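Local atomic coordinates of putative branched chain amino acid ABC transporter, periplasmic amino acid-binding protein (Brucella ovis, PDB entry 4XFK), a protein that probably binds leucine, isoleucine, valine, threonine and alanine in the periplasm as the binding component of an ABC amino-acid transport system. Residues A[136-141]-A[170-175]; A[227-232]-A[253-258]. The protein carries 1 engineered substitution. One frame throughout, in Å; residues are numbered along the deposited sequence.

Interaction 1: residues A[136-141]-A[170-175]; sequences PNAAIR and VDVENT. Engineered in segment 136-141: R141 (natural residue His).
The methyl of A138 points toward helix 167-184 and comes down between D171 and T175, one turn apart. A138 CB lies 3.8 Å from D171 CB and 4.0 Å from T175 OG1, while V172 reaches it from the flank with CG2. T175 divides its two branches. With chi1 at -62°, T175 OG1 is anti to its own carbonyl carbon and turns back along the helix to donate to D171 O at 2.7 Å. The other branch, T175 CG2, is anti to the backbone N and lies against the first turn of the partner helix, 3.8 Å from A138 O and 4.0 Å from A139 CA. D171 O also accepts T175 N, and the two donors reach it from opposite faces of its plane. No hydrogen bond crosses between the segments; methyls, the CB of D171, a hydroxyl and a carbonyl oxygen meet in van der Waals contact. That first turn is tied down separately: N137 is the N-cap, its OD1 accepting from I140 N at 3.0 Å in a nearly straight bond (166°). Beside it, the engineered R141 leads its guanidinium away to E118 and S265 O. D171 OD2 accepts from L120 N, linking its helix to the 118-120 loop that hydrogen-bonds to the backbone of A138. Helix 138-152 leads into strand 158-164, and helix 167-184 is the beta-alpha-beta crossover to parallel strand 186-193.

Interaction 2: residues A[227-232]-A[253-258]; sequences LLMKAA and GNAGAI
I258 drives its CD1 against the backbone and methyl of A232, 3.6 Å from A232 C and 3.7 Å from A232 CB, the tightest point between the two segments. Its CG1 stands between its own backbone N and carbonyl carbon, the crowded position (chi1 67°), and the extended chi2 carries CD1 onward to the helix. Next to it, M229 bends at chi2 and chi3. M229 CE meets A255 CB at 4.0 Å in one of two conformers, so this touch is doubtful. M229 and A232 also pack on F241 of strand 240-243; M229, A232 and A255 are buried here, I258 less completely. Helices 223-235 and 251-255 are the connections of two consecutive beta-alpha-beta units, which link the neighbouring parallel strands 215-218, 240-243 and 263-266. Helix 251-255 is short. G256 breaks out of it with positive phi, and I258 N still donates to A255 O across the turn (3.1 Å), while A255 O also takes the hydroxyl of S233. On the solvent side the atoms stand slightly further apart, although N254 is well covered. K230 CA lies 3.8 Å from N254 O, and the K230 side chain, with CG anti to the backbone N (chi1 -176°), runs extended away from the partner segment. K230 CB lies 4.0 Å from N254 ND2. That amide makes its hydrogen bond elsewhere, donating to L226 O one turn earlier on helix 223-235.

Overall arrangement
The two contacts share no helix: interaction 1 pairs helices 138-152 and 167-184, interaction 2 the helices 223-235 and 251-255 further along the chain. Their centres are 24 Å apart and their nearest atoms about 11 Å, without touching. Interaction 1 is the more buried and lies nearer the middle of the molecule, yet it joins less surface (167 against 291 Å²), with small groups meeting. Interaction 2, farther out, uses longer side chains and grades from a buried apolar side to a polar side more open to solvent, with K230 and N254. Neither has a hydrogen bond between its segments; D171 and N254 turn their polar ends to neighbouring residues.

Interaction 1: residues A[136-141]-A[170-175]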
ATOM      1  N   PRO A 136      -0.095  -3.118  -3.458  1.00  6.31           N
ATOM      2  CA  PRO A 136       1.155  -3.627  -4.039  1.00  7.09           C
ATOM      3  C   PRO A 136       2.071  -4.239  -2.981  1.00  6.48           C
ATOM      4  O   PRO A 136       1.799  -4.223  -1.771  1.00  7.31           O
ATOM      5  CB  PRO A 136       1.809  -2.373  -4.637  1.00  8.26           C
ATOM      6  CG  PRO A 136       0.651  -1.436  -4.879  1.00  7.15           C
ATOM      7  CD  PRO A 136      -0.280  -1.680  -3.724  1.00  7.19           C
ATOM      8  N   ASN A 137       3.161  -4.808  -3.471  1.00  6.44           N
ATOM      9  CA  ASN A 137       4.259  -5.250  -2.626  1.00  7.20           C
ATOM     10  C   ASN A 137       5.557  -4.728  -3.246  1.00  6.03           C
ATOM     11  O   ASN A 137       5.523  -4.099  -4.312  1.00  6.65           O
ATOM     12  CB  ASN A 137       4.244  -6.777  -2.460  1.00  7.33           C
ATOM     13  CG  ASN A 137       4.379  -7.506  -3.777  1.00  7.59           C
ATOM     14  OD1 ASN A 137       5.264  -7.201  -4.578  1.00  7.61           O
ATOM     15  ND2 ASN A 137       3.487  -8.466  -4.018  1.00  9.39           N
ATOM     16  N   ALA A 138       6.689  -4.980  -2.601  1.00  6.13           N
ATOM     17  CA  ALA A 138       7.951  -4.415  -3.075  1.00  6.82           C
ATOM     18  C   ALA A 138       8.256  -4.781  -4.524  1.00  7.38           C
ATOM     19  O   ALA A 138       8.767  -3.960  -5.284  1.00  7.18           O
ATOM     20  CB  ALA A 138       9.098  -4.856  -2.176  1.00  7.99           C
ATOM     21  N   ALA A 139       7.945  -6.015  -4.896  1.00  7.11           N
ATOM     22  CA  ALA A 139       8.233  -6.483  -6.249  1.00  7.19           C
ATOM     23  C   ALA A 139       7.388  -5.749  -7.282  1.00  8.07           C
ATOM     24  O   ALA A 139       7.893  -5.293  -8.307  1.00  9.67           O
ATOM     25  CB  ALA A 139       8.031  -7.995  -6.354  1.00  7.87           C
ATOM     26  N   ILE A 140       6.096  -5.626  -7.006  1.00  7.35           N
ATOM     27  CA  ILE A 140       5.207  -4.930  -7.921  1.00  6.90           C
ATOM     28  C   ILE A 140       5.601  -3.451  -8.042  1.00  7.16           C
ATOM     29  O   ILE A 140       5.688  -2.915  -9.151  1.00  7.90           O
ATOM     30  CB  ILE A 140       3.736  -5.053  -7.466  1.00  7.23           C
ATOM     31  CG1 ILE A 140       3.292  -6.527  -7.469  1.00  8.29           C
ATOM     32  CG2 ILE A 140       2.836  -4.183  -8.332  1.00  8.56           C
ATOM     33  CD1 ILE A 140       1.927  -6.765  -6.824  1.00  8.95           C
ATOM     34  N   ARG A 141       5.835  -2.795  -6.903  1.00  7.14           N
ATOM     35  CA  ARG A 141       6.213  -1.382  -6.912  1.00  6.90           C
ATOM     36  C   ARG A 141       7.443  -1.128  -7.783  1.00  6.25           C
ATOM     37  O   ARG A 141       7.450  -0.229  -8.634  1.00  7.31           O
ATOM     38  CB  ARG A 141       6.525  -0.882  -5.497  1.00  6.47           C
ATOM     39  CG  ARG A 141       5.337  -0.745  -4.558  1.00  6.76           C
ATOM     40  CD  ARG A 141       4.403   0.395  -4.901  1.00  6.67           C
ATOM     41  NE  ARG A 141       3.462   0.580  -3.800  1.00  5.84           N
ATOM     42  CZ  ARG A 141       2.508   1.505  -3.768  1.00  5.92           C
ATOM     43  NH1 ARG A 141       2.367   2.362  -4.770  1.00  6.64           N
ATOM     44  NH2 ARG A 141       1.686   1.569  -2.728  1.00  7.11           N
ATOM     45  N   VAL A 170      14.534  -3.390   3.075  1.00  8.29           N
ATOM     46  CA  VAL A 170      15.407  -4.464   2.631  1.00  8.46           C
ATOM     47  C   VAL A 170      14.826  -5.117   1.376  1.00  8.39           C
ATOM     48  O   VAL A 170      15.555  -5.384   0.423  1.00  8.82           O
ATOM     49  CB  VAL A 170      15.600  -5.479   3.768  1.00 10.08           C
ATOM     50  CG1 VAL A 170      16.264  -6.762   3.265  1.00 11.02           C
ATOM     51  CG2 VAL A 170      16.421  -4.841   4.883  1.00 11.61           C
ATOM     52  N   ASP A 171      13.513  -5.345   1.365  1.00  7.54           N
ATOM     53  CA  ASP A 171      12.879  -5.931   0.190  1.00  8.54           C
ATOM     54  C   ASP A 171      12.984  -5.019  -1.032  1.00  8.34           C
ATOM     55  O   ASP A 171      13.169  -5.499  -2.158  1.00  9.18           O
ATOM     56  CB  ASP A 171      11.402  -6.239   0.452  1.00  8.38           C
ATOM     57  CG  ASP A 171      11.188  -7.439   1.353  1.00  9.61           C
ATOM     58  OD1 ASP A 171      12.109  -8.260   1.519  1.00 11.99           O
ATOM     59  OD2 ASP A 171      10.067  -7.570   1.882  1.00 10.73           O
ATOM     60  N   VAL A 172      12.853  -3.707  -0.828  1.00  7.47           N
ATOM     61  CA  VAL A 172      13.014  -2.783  -1.944  1.00  8.05           C
ATOM     62  C   VAL A 172      14.437  -2.860  -2.496  1.00  7.66           C
ATOM     63  O   VAL A 172      14.635  -2.995  -3.707  1.00  8.26           O
ATOM     64  CB  VAL A 172      12.659  -1.318  -1.567  1.00  8.14           C
ATOM     65  CG1 VAL A 172      13.005  -0.378  -2.723  1.00  6.76           C
ATOM     66  CG2 VAL A 172      11.180  -1.204  -1.198  1.00  8.38           C
ATOM     67  N   GLU A 173      15.426  -2.770  -1.618  1.00  8.31           N
ATOM     68  CA  GLU A 173      16.805  -2.875  -2.075  1.00  8.62           C
ATOM     69  C   GLU A 173      17.045  -4.174  -2.842  1.00  9.12           C
ATOM     70  O   GLU A 173      17.636  -4.168  -3.926  1.00 10.03           O
ATOM     71  CB  GLU A 173      17.788  -2.788  -0.912  1.00 10.40           C
ATOM     72  CG  GLU A 173      19.242  -2.843  -1.385  1.00 12.55           C
ATOM     73  CD  GLU A 173      20.244  -2.814  -0.254  1.00 14.83           C
ATOM     74  OE1 GLU A 173      20.471  -1.729   0.313  1.00 15.67           O
ATOM     75  OE2 GLU A 173      20.821  -3.879   0.051  1.00 17.78           O
ATOM     76  N   ASN A 174      16.592  -5.295  -2.283  1.00  9.75           N
ATOM     77  CA  ASN A 174      16.817  -6.587  -2.924  1.00 10.82           C
ATOM     78  C   ASN A 174      16.127  -6.657  -4.288  1.00 11.45           C
ATOM     79  O   ASN A 174      16.672  -7.198  -5.244  1.00 12.32           O
ATOM     80  CB  ASN A 174      16.363  -7.739  -2.023  1.00 11.90           C
ATOM     81  CG  ASN A 174      17.268  -7.934  -0.815  1.00 12.87           C
ATOM     82  OD1 ASN A 174      18.417  -7.492  -0.806  1.00 17.90           O
ATOM     83  ND2 ASN A 174      16.755  -8.614   0.204  1.00 14.73           N
ATOM     84  N   THR A 175      14.931  -6.086  -4.376  1.00 10.27           N
ATOM     85  CA  THR A 175      14.183  -6.036  -5.629  1.00 10.71           C
ATOM     86  C   THR A 175      14.890  -5.183  -6.681  1.00  9.82           C
ATOM     87  O   THR A 175      15.068  -5.609  -7.821  1.00 10.35           O
ATOM     88  CB  THR A 175      12.775  -5.468  -5.391  1.00 10.10           C
ATOM     89  OG1 THR A 175      12.056  -6.323  -4.496  1.00 11.16           O
ATOM     90  CG2 THR A 175      12.012  -5.356  -6.701  1.00 11.13           C
TER

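Interaction 2: residues A[227-232]-A[253-258]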
ATOM      1  N   LEU A 227      11.904  14.447   4.485  1.00  9.06           N
ATOM      2  CA  LEU A 227      13.128  15.170   4.821  1.00 10.27           C
ATOM      3  C   LEU A 227      14.250  14.860   3.839  1.00  9.89           C
ATOM      4  O   LEU A 227      15.152  15.673   3.639  1.00 12.00           O
ATOM      5  CB  LEU A 227      13.568  14.878   6.256  1.00 10.93           C
ATOM      6  CG  LEU A 227      12.585  15.312   7.345  1.00 12.16           C
ATOM      7  CD1 LEU A 227      13.147  14.994   8.722  1.00 13.19           C
ATOM      8  CD2 LEU A 227      12.213  16.800   7.208  1.00 13.54           C
ATOM      9  N   LEU A 228      14.188  13.683   3.222  1.00  9.82           N
ATOM     10  CA  LEU A 228      15.117  13.336   2.159  1.00 10.16           C
ATOM     11  C   LEU A 228      14.892  14.258   0.953  1.00 10.43           C
ATOM     12  O   LEU A 228      15.850  14.778   0.370  1.00 11.09           O
ATOM     13  CB  LEU A 228      14.948  11.863   1.772  1.00 11.69           C
ATOM     14  CG  LEU A 228      15.803  11.347   0.612  1.00 11.59           C
ATOM     15  CD1 LEU A 228      17.297  11.614   0.823  1.00 13.31           C
ATOM     16  CD2 LEU A 228      15.538   9.853   0.393  1.00 11.98           C
ATOM     17  N   MET A 229      13.627  14.465   0.583  1.00  9.95           N
ATOM     18  CA  MET A 229      13.287  15.379  -0.508  0.63  9.56           C
ATOM     19  C   MET A 229      13.740  16.802  -0.193  1.00  9.84           C
ATOM     20  O   MET A 229      14.272  17.501  -1.054  1.00 12.03           O
ATOM     21  CB  MET A 229      11.780  15.367  -0.794  0.63 11.50           C
ATOM     22  CG  MET A 229      11.255  14.058  -1.365  0.63 11.34           C
ATOM     23  SD  MET A 229      12.146  13.489  -2.831  0.63 12.93           S
ATOM     24  CE  MET A 229      11.645  14.714  -4.046  0.63 13.85           C
ATOM     25  N   LYS A 230      13.526  17.235   1.045  1.00 10.63           N
ATOM     26  CA  LYS A 230      13.944  18.573   1.448  1.00 11.61           C
ATOM     27  C   LYS A 230      15.458  18.760   1.314  1.00 11.79           C
ATOM     28  O   LYS A 230      15.929  19.784   0.810  1.00 12.62           O
ATOM     29  CB  LYS A 230      13.494  18.863   2.880  1.00 12.88           C
ATOM     30  CG  LYS A 230      13.804  20.274   3.337  1.00 17.28           C
ATOM     31  CD  LYS A 230      13.141  20.584   4.659  1.00 21.22           C
ATOM     32  CE  LYS A 230      13.475  21.998   5.100  1.00 24.54           C
ATOM     33  NZ  LYS A 230      12.666  22.396   6.275  1.00 27.77           N
ATOM     34  N   ALA A 231      16.219  17.771   1.773  1.00 12.43           N
ATOM     35  CA  ALA A 231      17.675  17.816   1.665  1.00 11.41           C
ATOM     36  C   ALA A 231      18.114  17.801   0.202  1.00 10.61           C
ATOM     37  O   ALA A 231      19.042  18.519  -0.181  1.00 12.74           O
ATOM     38  CB  ALA A 231      18.304  16.661   2.429  1.00 12.68           C
ATOM     39  N   ALA A 232      17.445  16.989  -0.616  1.00 10.44           N
ATOM     40  CA  ALA A 232      17.729  16.944  -2.050  1.00 11.57           C
ATOM     41  C   ALA A 232      17.493  18.315  -2.673  1.00 11.09           C
ATOM     42  O   ALA A 232      18.300  18.790  -3.474  1.00 12.43           O
ATOM     43  CB  ALA A 232      16.876  15.880  -2.737  1.00 11.55           C
ATOM     44  N   GLY A 253       5.726  19.702  -2.051  1.00 10.74           N
ATOM     45  CA  GLY A 253       6.036  20.981  -1.441  1.00 11.26           C
ATOM     46  C   GLY A 253       7.489  21.026  -0.987  1.00 11.32           C
ATOM     47  O   GLY A 253       8.202  21.997  -1.245  1.00 12.74           O
ATOM     48  N   ASN A 254       7.948  19.967  -0.329  1.00 10.92           N
ATOM     49  CA  ASN A 254       9.325  19.926   0.149  1.00 10.41           C
ATOM     50  C   ASN A 254      10.344  19.872  -0.981  1.00 10.81           C
ATOM     51  O   ASN A 254      11.478  20.321  -0.821  1.00 12.11           O
ATOM     52  CB  ASN A 254       9.545  18.751   1.100  1.00 11.21           C
ATOM     53  CG  ASN A 254       9.144  19.066   2.521  1.00 15.22           C
ATOM     54  OD1 ASN A 254       8.456  20.053   2.788  1.00 17.07           O
ATOM     55  ND2 ASN A 254       9.565  18.217   3.444  1.00 17.27           N
ATOM     56  N   ALA A 255       9.944  19.317  -2.122  1.00 11.16           N
ATOM     57  CA  ALA A 255      10.817  19.246  -3.294  1.00 11.73           C
ATOM     58  C   ALA A 255      11.203  20.626  -3.802  1.00 11.79           C
ATOM     59  O   ALA A 255      12.282  20.798  -4.364  1.00 13.17           O
ATOM     60  CB  ALA A 255      10.148  18.446  -4.406  1.00 12.59           C
ATOM     61  N   GLY A 256      10.313  21.598  -3.610  1.00 12.00           N
ATOM     62  CA  GLY A 256      10.568  22.958  -4.040  1.00 12.56           C
ATOM     63  C   GLY A 256      11.042  23.017  -5.477  1.00 12.26           C
ATOM     64  O   GLY A 256      10.403  22.466  -6.381  1.00 14.64           O
ATOM     65  N   ALA A 257      12.208  23.630  -5.669  1.00 12.62           N
ATOM     66  CA  ALA A 257      12.753  23.912  -6.993  1.00 12.36           C
ATOM     67  C   ALA A 257      13.090  22.676  -7.834  1.00 12.73           C
ATOM     68  O   ALA A 257      13.235  22.785  -9.052  1.00 15.68           O
ATOM     69  CB  ALA A 257      13.979  24.818  -6.871  1.00 13.69           C
ATOM     70  N   ILE A 258      13.226  21.509  -7.205  1.00 11.36           N
ATOM     71  CA  ILE A 258      13.583  20.300  -7.961  1.00 10.96           C
ATOM     72  C   ILE A 258      12.395  19.367  -8.184  1.00 11.72           C
ATOM     73  O   ILE A 258      12.576  18.197  -8.519  1.00 12.89           O
ATOM     74  CB  ILE A 258      14.742  19.495  -7.306  1.00 12.02           C
ATOM     75  CG1 ILE A 258      14.315  18.886  -5.965  1.00 12.63           C
ATOM     76  CG2 ILE A 258      15.984  20.363  -7.149  1.00 11.71           C
ATOM     77  CD1 ILE A 258      15.263  17.801  -5.463  1.00 13.25           C
TER